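Local structure of Avidin/streptavidin (Shewanella denitrificans, 3SZJ) at residues 76-81 / 97-102; 43-48 / 70-75. The protein binds biotin, as expected of a member of the avidin and streptavidin family. All coordinates share one frame; numbering follows the deposited sequence. Where two conformers were deposited one is given.

Interaction 1. Residues 76-81 / 97-102; sequences SITSWS and WQLVVN. With BTN (biotin), chain C.
W80 and W97 meet across a non-hydrogen-bonded pair of the antiparallel hairpin formed by strands 73-86 and 91-101 of the avidin beta-barrel, on the face that looks into the biotin pocket. The methylene of W97 sits over the W80 indole in a CH-pi contact, CB lying 3.8 Å from the centroid of the five-membered ring. The two indoles are inclined at 57°, neither stacked nor edge-to-face. With chi1 at 55°, CG of W97 lies between the backbone N and the carbonyl carbon, and the indole turns one face to biotin, whose C6 rests over the ring centre, 3.5 Å from W97 CD2. Biotin S1 is received by T78 and W80, 3.4 Å from T78 OG1 and 3.7 Å from W80 CZ2. Further along the same face, in one of its two conformers, L99 CD1 approaches T78 OG1. Outside the hairpin, W67 NE1 bonds T78 OG1 and D115 OD2 holds W80 NE1; D115 OD2 also bonds biotin. On the other face I77 and V100, S79 and Q98 form hydrogen-bonded pairs, and V100 and S79 pack against the second subunit. The S79 N to Q98 O bond is 2.8 Å long and nearly straight, at 169°.

Interaction 2. Residues 43-48 / 70-75; sequences FACQNS and SVESCN. With BTN (biotin), chain C.
C45 and C74 are joined by a disulfide that ties the loop between strands 31-37 and 49-57 to the start of strand 73-86, at the mouth of the avidin barrel. With both SG atoms anti to the carbonyl carbon of their own residue (chi1 -71° in C45, -69° in C74), the sulfurs meet at 2.1 Å, SG to SG, and the bond is twisted to a chi3 of 117°. C74 CB lies alongside the biotin tail, 3.6 Å from C10. E72 makes the polar part of the contact. Its chain is fully extended, with CG anti to the backbone N, and carries the carboxylate across to the loop, its CG passing beside the sulfur of C45. The backbone N of C45 gives a hydrogen bond of 3.0 Å to E72 OE2, approaching from well above the carboxylate plane, while the methyl of A44 lies against the same oxygen. Two waters donate to the other oxygen, OE1: one also accepts from Q46 N, and the second bridges to Q46 O and the hydroxyl of S48. That hydroxyl is also bonded to N69 ND2. At the biotin end of the loop, F43 lays one ring face over the bicyclic head, and Q46 NE2 bonds the F43 carbonyl. Biotin O11 lies at the edge of the F43 ring, in its plane, 3.6 Å from CD2.

How the interactions relate
Interaction 1 is a buried wall of the barrel, interaction 2 a partly exposed closure at its mouth, and both use strand 73-86. Regular backbone hydrogen bonds and aromatic packing hold the two strands of 76-81 / 97-102 together; in 43-48 / 70-75, where an irregular loop meets the strand end without backbone pairing between the two segments, a covalent bond, one carboxylate and bridging waters take over. Biotin touches both: W97 and F43 form adjoining walls against its bicyclic head, and W97 CH2 and F43 CZ themselves meet at 4.0 Å, as L99 does F43. A second junction lies where the hairpin ends, with N102 N probably hydrogen-bonded to N75 O. Both interactions also touch the second subunit.

Interaction 1. Residues 76-81 / 97-102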
ATOM      1  N   SER A  76       8.566   3.420 -10.420  1.00  8.05           N
ATOM      2  CA  SER A  76       8.377   2.502  -9.302  0.50  8.26           C
ATOM      3  C   SER A  76       7.324   3.003  -8.335  1.00  7.30           C
ATOM      4  O   SER A  76       6.903   4.155  -8.412  1.00  7.26           O
ATOM      5  CB  SER A  76       9.700   2.318  -8.550  0.50  8.75           C
ATOM      6  OG  SER A  76      10.742   1.957  -9.434  0.50 12.44           O
ATOM      7  N   ILE A  77       6.915   2.105  -7.428  1.00  6.30           N
ATOM      8  CA  ILE A  77       5.923   2.386  -6.378  1.00  6.37           C
ATOM      9  C   ILE A  77       6.400   1.757  -5.063  1.00  5.78           C
ATOM     10  O   ILE A  77       6.786   0.585  -5.043  1.00  5.63           O
ATOM     11  CB  ILE A  77       4.540   1.771  -6.721  1.00  6.03           C
ATOM     12  CG1 ILE A  77       3.983   2.291  -8.045  1.00  6.73           C
ATOM     13  CG2 ILE A  77       3.524   2.040  -5.601  1.00  8.07           C
ATOM     14  CD1 ILE A  77       2.858   1.437  -8.598  1.00  6.48           C
ATOM     15  N   THR A  78       6.419   2.533  -3.969  1.00  4.70           N
ATOM     16  CA  THR A  78       6.697   1.956  -2.635  1.00  5.11           C
ATOM     17  C   THR A  78       5.418   1.885  -1.810  1.00  5.56           C
ATOM     18  O   THR A  78       4.588   2.792  -1.870  1.00  6.38           O
ATOM     19  CB  THR A  78       7.761   2.771  -1.885  1.00  5.70           C
ATOM     20  OG1 THR A  78       8.927   2.799  -2.707  1.00  7.42           O
ATOM     21  CG2 THR A  78       8.125   2.097  -0.540  1.00  6.41           C
ATOM     22  N   SER A  79       5.272   0.776  -1.081  1.00  6.10           N
ATOM     23  CA  SER A  79       4.177   0.564  -0.147  0.50  7.01           C
ATOM     24  C   SER A  79       4.756   0.320   1.244  1.00  6.04           C
ATOM     25  O   SER A  79       5.627  -0.526   1.401  1.00  6.76           O
ATOM     26  CB  SER A  79       3.380  -0.666  -0.591  0.50  8.02           C
ATOM     27  OG  SER A  79       2.355  -1.006   0.319  0.50 11.60           O
ATOM     28  N   TRP A  80       4.252   1.050   2.234  1.00  5.45           N
ATOM     29  CA  TRP A  80       4.612   0.831   3.631  1.00  4.92           C
ATOM     30  C   TRP A  80       3.406   0.282   4.393  1.00  5.30           C
ATOM     31  O   TRP A  80       2.259   0.738   4.191  1.00  6.07           O
ATOM     32  CB  TRP A  80       4.990   2.154   4.298  1.00  5.29           C
ATOM     33  CG  TRP A  80       6.301   2.832   3.893  1.00  6.03           C
ATOM     34  CD1 TRP A  80       7.494   2.805   4.585  1.00  6.80           C
ATOM     35  CD2 TRP A  80       6.523   3.676   2.740  1.00  5.77           C
ATOM     36  NE1 TRP A  80       8.445   3.588   3.929  1.00  7.14           N
ATOM     37  CE2 TRP A  80       7.869   4.131   2.803  1.00  5.21           C
ATOM     38  CE3 TRP A  80       5.699   4.117   1.676  1.00  7.44           C
ATOM     39  CZ2 TRP A  80       8.401   5.009   1.843  1.00  5.98           C
ATOM     40  CZ3 TRP A  80       6.239   4.968   0.710  1.00  6.92           C
ATOM     41  CH2 TRP A  80       7.569   5.412   0.803  1.00  6.44           C
ATOM     42  N   SER A  81       3.671  -0.668   5.299  1.00  5.28           N
ATOM     43  CA  SER A  81       2.665  -1.144   6.261  1.00  6.60           C
ATOM     44  C   SER A  81       3.272  -0.959   7.639  1.00  6.53           C
ATOM     45  O   SER A  81       4.430  -1.324   7.846  1.00  7.17           O
ATOM     46  CB  SER A  81       2.381  -2.635   6.058  1.00  7.35           C
ATOM     47  OG  SER A  81       1.919  -2.894   4.750  1.00  9.84           O
ATOM     48  N   TRP A  97       8.530  -1.880   4.393  1.00  6.20           N
ATOM     49  CA  TRP A  97       8.170  -1.422   3.034  1.00  6.32           C
ATOM     50  C   TRP A  97       8.556  -2.392   1.921  1.00  5.61           C
ATOM     51  O   TRP A  97       9.450  -3.238   2.089  1.00  6.34           O
ATOM     52  CB  TRP A  97       8.736  -0.040   2.708  1.00  6.29           C
ATOM     53  CG  TRP A  97      10.234   0.145   2.873  1.00  6.14           C
ATOM     54  CD1 TRP A  97      10.879   0.658   3.960  1.00  6.78           C
ATOM     55  CD2 TRP A  97      11.249  -0.176   1.909  1.00  6.44           C
ATOM     56  NE1 TRP A  97      12.246   0.647   3.743  1.00  8.34           N
ATOM     57  CE2 TRP A  97      12.499   0.154   2.487  1.00  6.64           C
ATOM     58  CE3 TRP A  97      11.215  -0.702   0.602  1.00  6.67           C
ATOM     59  CZ2 TRP A  97      13.721  -0.021   1.800  1.00  7.90           C
ATOM     60  CZ3 TRP A  97      12.408  -0.894  -0.068  1.00  6.82           C
ATOM     61  CH2 TRP A  97      13.658  -0.554   0.536  1.00  7.48           C
ATOM     62  N   GLN A  98       7.892  -2.219   0.767  1.00  6.19           N
ATOM     63  CA  GLN A  98       8.130  -2.989  -0.441  1.00  6.96           C
ATOM     64  C   GLN A  98       8.165  -2.002  -1.601  1.00  6.15           C
ATOM     65  O   GLN A  98       7.303  -1.128  -1.688  1.00  7.55           O
ATOM     66  CB  GLN A  98       6.993  -4.002  -0.663  1.00  7.07           C
ATOM     67  CG  GLN A  98       6.871  -5.018   0.453  1.00  8.36           C
ATOM     68  CD  GLN A  98       5.893  -6.154   0.137  1.00  7.73           C
ATOM     69  OE1 GLN A  98       4.815  -5.934  -0.420  1.00 13.82           O
ATOM     70  NE2 GLN A  98       6.240  -7.346   0.572  1.00 11.72           N
ATOM     71  N   LEU A  99       9.125  -2.175  -2.516  1.00  6.96           N
ATOM     72  CA  LEU A  99       9.283  -1.290  -3.667  0.50  7.69           C
ATOM     73  C   LEU A  99       9.235  -2.156  -4.925  1.00  7.19           C
ATOM     74  O   LEU A  99      10.042  -3.068  -5.068  1.00  7.82           O
ATOM     75  CB  LEU A  99      10.623  -0.534  -3.544  0.50  7.46           C
ATOM     76  CG  LEU A  99      11.262   0.353  -4.626  0.50  8.71           C
ATOM     77  CD1 LEU A  99      10.330   1.376  -5.229  0.50 11.05           C
ATOM     78  CD2 LEU A  99      12.477   1.071  -4.036  0.50  9.56           C
ATOM     79  N   VAL A 100       8.272  -1.873  -5.803  1.00  6.88           N
ATOM     80  CA  VAL A 100       8.112  -2.629  -7.049  1.00  7.26           C
ATOM     81  C   VAL A 100       8.365  -1.715  -8.258  1.00  7.84           C
ATOM     82  O   VAL A 100       7.928  -0.566  -8.274  1.00  8.10           O
ATOM     83  CB  VAL A 100       6.710  -3.323  -7.163  1.00  7.87           C
ATOM     84  CG1 VAL A 100       5.549  -2.307  -7.108  1.00  8.84           C
ATOM     85  CG2 VAL A 100       6.652  -4.249  -8.418  1.00  8.52           C
ATOM     86  N   VAL A 101       9.054  -2.258  -9.257  1.00  7.86           N
ATOM     87  CA  VAL A 101       9.491  -1.487 -10.416  1.00  8.33           C
ATOM     88  C   VAL A 101       8.702  -1.881 -11.672  1.00  7.75           C
ATOM     89  O   VAL A 101       8.476  -3.068 -11.943  1.00  8.28           O
ATOM     90  CB  VAL A 101      11.005  -1.676 -10.664  1.00  8.12           C
ATOM     91  CG1 VAL A 101      11.477  -0.764 -11.785  1.00 10.01           C
ATOM     92  CG2 VAL A 101      11.810  -1.384  -9.378  1.00  8.73           C
ATOM     93  N   ASN A 102       8.279  -0.871 -12.430  1.00  7.97           N
ATOM     94  CA  ASN A 102       7.676  -1.078 -13.762  1.00  7.86           C
ATOM     95  C   ASN A 102       8.525  -2.041 -14.593  1.00  8.18           C
ATOM     96  O   ASN A 102       9.757  -1.918 -14.631  1.00  8.47           O
ATOM     97  CB  ASN A 102       7.585   0.298 -14.429  1.00  8.96           C
ATOM     98  CG  ASN A 102       6.852   0.307 -15.761  1.00  9.53           C
ATOM     99  OD1 ASN A 102       6.231  -0.669 -16.160  1.00 11.39           O
ATOM    100  ND2 ASN A 102       6.919   1.451 -16.457  1.00 11.76           N
TER
HETATM  101  C11 BTN C 600      13.311   4.701  -6.315  0.70 10.19           C
HETATM  102  O11 BTN C 600      14.533   4.704  -6.055  0.70 13.54           O
HETATM  103  O12 BTN C 600      12.828   3.768  -6.982  0.70  9.41           O
HETATM  104  C10 BTN C 600      12.416   5.808  -5.831  0.70  7.42           C
HETATM  105  C9  BTN C 600      12.767   6.241  -4.395  0.70  7.25           C
HETATM  106  C8  BTN C 600      12.567   5.130  -3.374  0.70  5.48           C
HETATM  107  C7  BTN C 600      12.908   5.553  -1.942  0.70  5.59           C
HETATM  108  C2  BTN C 600      12.689   4.406  -0.938  0.70  7.20           C
HETATM  109  S1  BTN C 600      11.081   4.177  -0.507  0.70  8.51           S
HETATM  110  C6  BTN C 600      11.605   3.087   0.841  0.70  7.67           C
HETATM  111  C5  BTN C 600      12.820   3.707   1.469  0.70  7.19           C
HETATM  112  N1  BTN C 600      12.499   4.679   2.487  0.70  7.32           N
HETATM  113  C3  BTN C 600      12.873   5.897   2.083  0.70  6.93           C
HETATM  114  O3  BTN C 600      12.597   7.067   2.776  0.70  6.46           O
HETATM  115  N2  BTN C 600      13.533   5.895   0.922  0.70  6.36           N
HETATM  116  C4  BTN C 600      13.472   4.546   0.367  0.70  5.73           C

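Interaction 2. Residues 43-48 / 70-75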
ATOM      1  N   PHE A  43      19.146   5.824  -3.262  1.00 10.95           N
ATOM      2  CA  PHE A  43      17.910   5.872  -4.024  1.00 10.76           C
ATOM      3  C   PHE A  43      17.859   7.175  -4.789  1.00 10.55           C
ATOM      4  O   PHE A  43      18.357   8.199  -4.289  1.00 10.66           O
ATOM      5  CB  PHE A  43      16.679   5.770  -3.103  1.00 10.75           C
ATOM      6  CG  PHE A  43      16.570   4.446  -2.384  1.00  9.52           C
ATOM      7  CD1 PHE A  43      17.174   4.282  -1.151  1.00 10.93           C
ATOM      8  CD2 PHE A  43      15.873   3.375  -2.939  1.00 11.43           C
ATOM      9  CE1 PHE A  43      17.092   3.067  -0.458  1.00 12.65           C
ATOM     10  CE2 PHE A  43      15.787   2.142  -2.253  1.00 11.12           C
ATOM     11  CZ  PHE A  43      16.390   2.004  -1.010  1.00 11.68           C
ATOM     12  N   ALA A  44      17.285   7.144  -5.991  1.00 10.56           N
ATOM     13  CA  ALA A  44      17.040   8.378  -6.767  1.00  9.37           C
ATOM     14  C   ALA A  44      15.705   9.025  -6.328  1.00  9.55           C
ATOM     15  O   ALA A  44      15.190   8.699  -5.258  1.00  9.56           O
ATOM     16  CB  ALA A  44      17.100   8.109  -8.301  1.00 11.03           C
ATOM     17  N   CYS A  45      15.181   9.972  -7.100  1.00  8.36           N
ATOM     18  CA  CYS A  45      13.937  10.655  -6.719  1.00  9.30           C
ATOM     19  C   CYS A  45      14.021  11.249  -5.319  1.00  8.91           C
ATOM     20  O   CYS A  45      13.087  11.113  -4.516  1.00  8.69           O
ATOM     21  CB  CYS A  45      12.713   9.727  -6.849  1.00  8.33           C
ATOM     22  SG  CYS A  45      12.292   9.390  -8.577  1.00  9.84           S
ATOM     23  N   GLN A  46      15.122  11.962  -5.057  1.00  9.44           N
ATOM     24  CA  GLN A  46      15.322  12.635  -3.781  0.50 10.26           C
ATOM     25  C   GLN A  46      14.905  14.100  -3.877  1.00 10.60           C
ATOM     26  O   GLN A  46      14.965  14.703  -4.948  1.00 10.93           O
ATOM     27  CB  GLN A  46      16.793  12.560  -3.385  0.50 10.45           C
ATOM     28  CG  GLN A  46      17.245  11.220  -2.852  0.50 11.99           C
ATOM     29  CD  GLN A  46      18.639  11.304  -2.277  0.50 14.87           C
ATOM     30  OE1 GLN A  46      19.063  12.363  -1.812  0.50 17.72           O
ATOM     31  NE2 GLN A  46      19.368  10.203  -2.319  0.50 13.96           N
ATOM     32  N   ASN A  47      14.504  14.669  -2.742  1.00 10.13           N
ATOM     33  CA  ASN A  47      14.342  16.127  -2.587  1.00 11.09           C
ATOM     34  C   ASN A  47      13.260  16.780  -3.427  1.00 11.33           C
ATOM     35  O   ASN A  47      13.359  17.970  -3.755  1.00 12.79           O
ATOM     36  CB  ASN A  47      15.657  16.884  -2.857  1.00 12.22           C
ATOM     37  CG  ASN A  47      16.841  16.301  -2.137  1.00 14.35           C
ATOM     38  OD1 ASN A  47      16.834  16.131  -0.926  1.00 18.54           O
ATOM     39  ND2 ASN A  47      17.885  16.009  -2.891  1.00 19.75           N
ATOM     40  N   SER A  48      12.228  16.023  -3.781  1.00  9.99           N
ATOM     41  CA  SER A  48      11.032  16.607  -4.409  1.00  9.84           C
ATOM     42  C   SER A  48       9.804  15.822  -3.913  1.00  9.68           C
ATOM     43  O   SER A  48       9.924  14.649  -3.539  1.00  9.20           O
ATOM     44  CB  SER A  48      11.110  16.626  -5.948  1.00 10.93           C
ATOM     45  OG  SER A  48      11.106  15.314  -6.491  1.00 10.98           O
ATOM     46  N   SER A  70       6.666  16.043 -11.737  1.00 11.52           N
ATOM     47  CA  SER A  70       7.163  16.811 -12.894  1.00 13.17           C
ATOM     48  C   SER A  70       8.671  17.032 -12.850  1.00 12.82           C
ATOM     49  O   SER A  70       9.255  17.573 -13.812  1.00 15.14           O
ATOM     50  CB  SER A  70       6.439  18.156 -13.006  1.00 13.78           C
ATOM     51  OG  SER A  70       6.714  18.955 -11.885  1.00 16.79           O
ATOM     52  N   VAL A  71       9.322  16.604 -11.772  1.00 12.67           N
ATOM     53  CA  VAL A  71      10.778  16.788 -11.665  1.00 13.13           C
ATOM     54  C   VAL A  71      11.586  15.530 -12.034  1.00 11.60           C
ATOM     55  O   VAL A  71      12.601  15.615 -12.748  1.00 11.52           O
ATOM     56  CB  VAL A  71      11.263  17.499 -10.324  1.00 14.86           C
ATOM     57  CG1 VAL A  71      10.145  17.915  -9.371  1.00 16.59           C
ATOM     58  CG2 VAL A  71      12.462  16.818  -9.654  1.00 15.88           C
ATOM     59  N   GLU A  72      11.122  14.357 -11.585  1.00 11.04           N
ATOM     60  CA  GLU A  72      11.900  13.132 -11.779  1.00 10.07           C
ATOM     61  C   GLU A  72      11.004  11.917 -11.668  1.00  9.96           C
ATOM     62  O   GLU A  72      10.084  11.887 -10.823  1.00  9.34           O
ATOM     63  CB  GLU A  72      13.033  13.058 -10.730  1.00 10.86           C
ATOM     64  CG  GLU A  72      14.019  11.912 -10.895  1.00  9.91           C
ATOM     65  CD  GLU A  72      15.133  11.934  -9.834  1.00 10.78           C
ATOM     66  OE1 GLU A  72      15.205  12.895  -9.024  1.00 12.27           O
ATOM     67  OE2 GLU A  72      15.930  10.976  -9.844  1.00 13.38           O
ATOM     68  N   SER A  73      11.299  10.915 -12.506  1.00  9.21           N
ATOM     69  CA  SER A  73      10.584   9.653 -12.471  0.50  8.61           C
ATOM     70  C   SER A  73      11.514   8.511 -12.122  1.00  9.19           C
ATOM     71  O   SER A  73      12.600   8.394 -12.711  1.00  9.96           O
ATOM     72  CB  SER A  73       9.994   9.367 -13.840  0.50  8.39           C
ATOM     73  OG  SER A  73       9.455   8.062 -13.865  0.50  5.51           O
ATOM     74  N   CYS A  74      11.076   7.649 -11.205  1.00  8.81           N
ATOM     75  CA  CYS A  74      11.858   6.453 -10.896  1.00  9.38           C
ATOM     76  C   CYS A  74      11.144   5.153 -11.274  1.00  8.81           C
ATOM     77  O   CYS A  74      11.644   4.066 -10.933  1.00  9.42           O
ATOM     78  CB  CYS A  74      12.266   6.434  -9.415  1.00  9.43           C
ATOM     79  SG  CYS A  74      13.476   7.730  -9.036  1.00 12.69           S
ATOM     80  N   ASN A  75      10.028   5.251 -12.003  1.00  8.82           N
ATOM     81  CA  ASN A  75       9.423   4.051 -12.628  1.00  8.85           C
ATOM     82  C   ASN A  75       9.020   2.984 -11.592  1.00  8.43           C
ATOM     83  O   ASN A  75       9.065   1.782 -11.870  1.00  9.86           O
ATOM     84  CB  ASN A  75      10.453   3.444 -13.624  1.00  9.38           C
ATOM     85  CG  ASN A  75       9.835   3.036 -14.953  1.00 11.63           C
ATOM     86  OD1 ASN A  75       8.737   3.457 -15.313  1.00 13.24           O
ATOM     87  ND2 ASN A  75      10.574   2.237 -15.710  1.00 16.54           N
TER
HETATM   88  C11 BTN C 600      13.311   4.701  -6.315  0.70 10.19           C
HETATM   89  O11 BTN C 600      14.533   4.704  -6.055  0.70 13.54           O
HETATM   90  O12 BTN C 600      12.828   3.768  -6.982  0.70  9.41           O
HETATM   91  C10 BTN C 600      12.416   5.808  -5.831  0.70  7.42           C
HETATM   92  C9  BTN C 600      12.767   6.241  -4.395  0.70  7.25           C
HETATM   93  C8  BTN C 600      12.567   5.130  -3.374  0.70  5.48           C
HETATM   94  C7  BTN C 600      12.908   5.553  -1.942  0.70  5.59           C
HETATM   95  C2  BTN C 600      12.689   4.406  -0.938  0.70  7.20           C
HETATM   96  S1  BTN C 600      11.081   4.177  -0.507  0.70  8.51           S
HETATM   97  C6  BTN C 600      11.605   3.087   0.841  0.70  7.67           C
HETATM   98  C5  BTN C 600      12.820   3.707   1.469  0.70  7.19           C
HETATM   99  N1  BTN C 600      12.499   4.679   2.487  0.70  7.32           N
HETATM  100  C3  BTN C 600      12.873   5.897   2.083  0.70  6.93           C
HETATM  101  O3  BTN C 600      12.597   7.067   2.776  0.70  6.46           O
HETATM  102  N2  BTN C 600      13.533   5.895   0.922  0.70  6.36           N
HETATM  103  C4  BTN C 600      13.472   4.546   0.367  0.70  5.73           C
HETATM  104  O   HOH W   1      17.100  12.729  -7.097  1.00 12.80           O
HETATM  105  O   HOH W   2      13.673  14.625  -7.347  1.00 14.46           O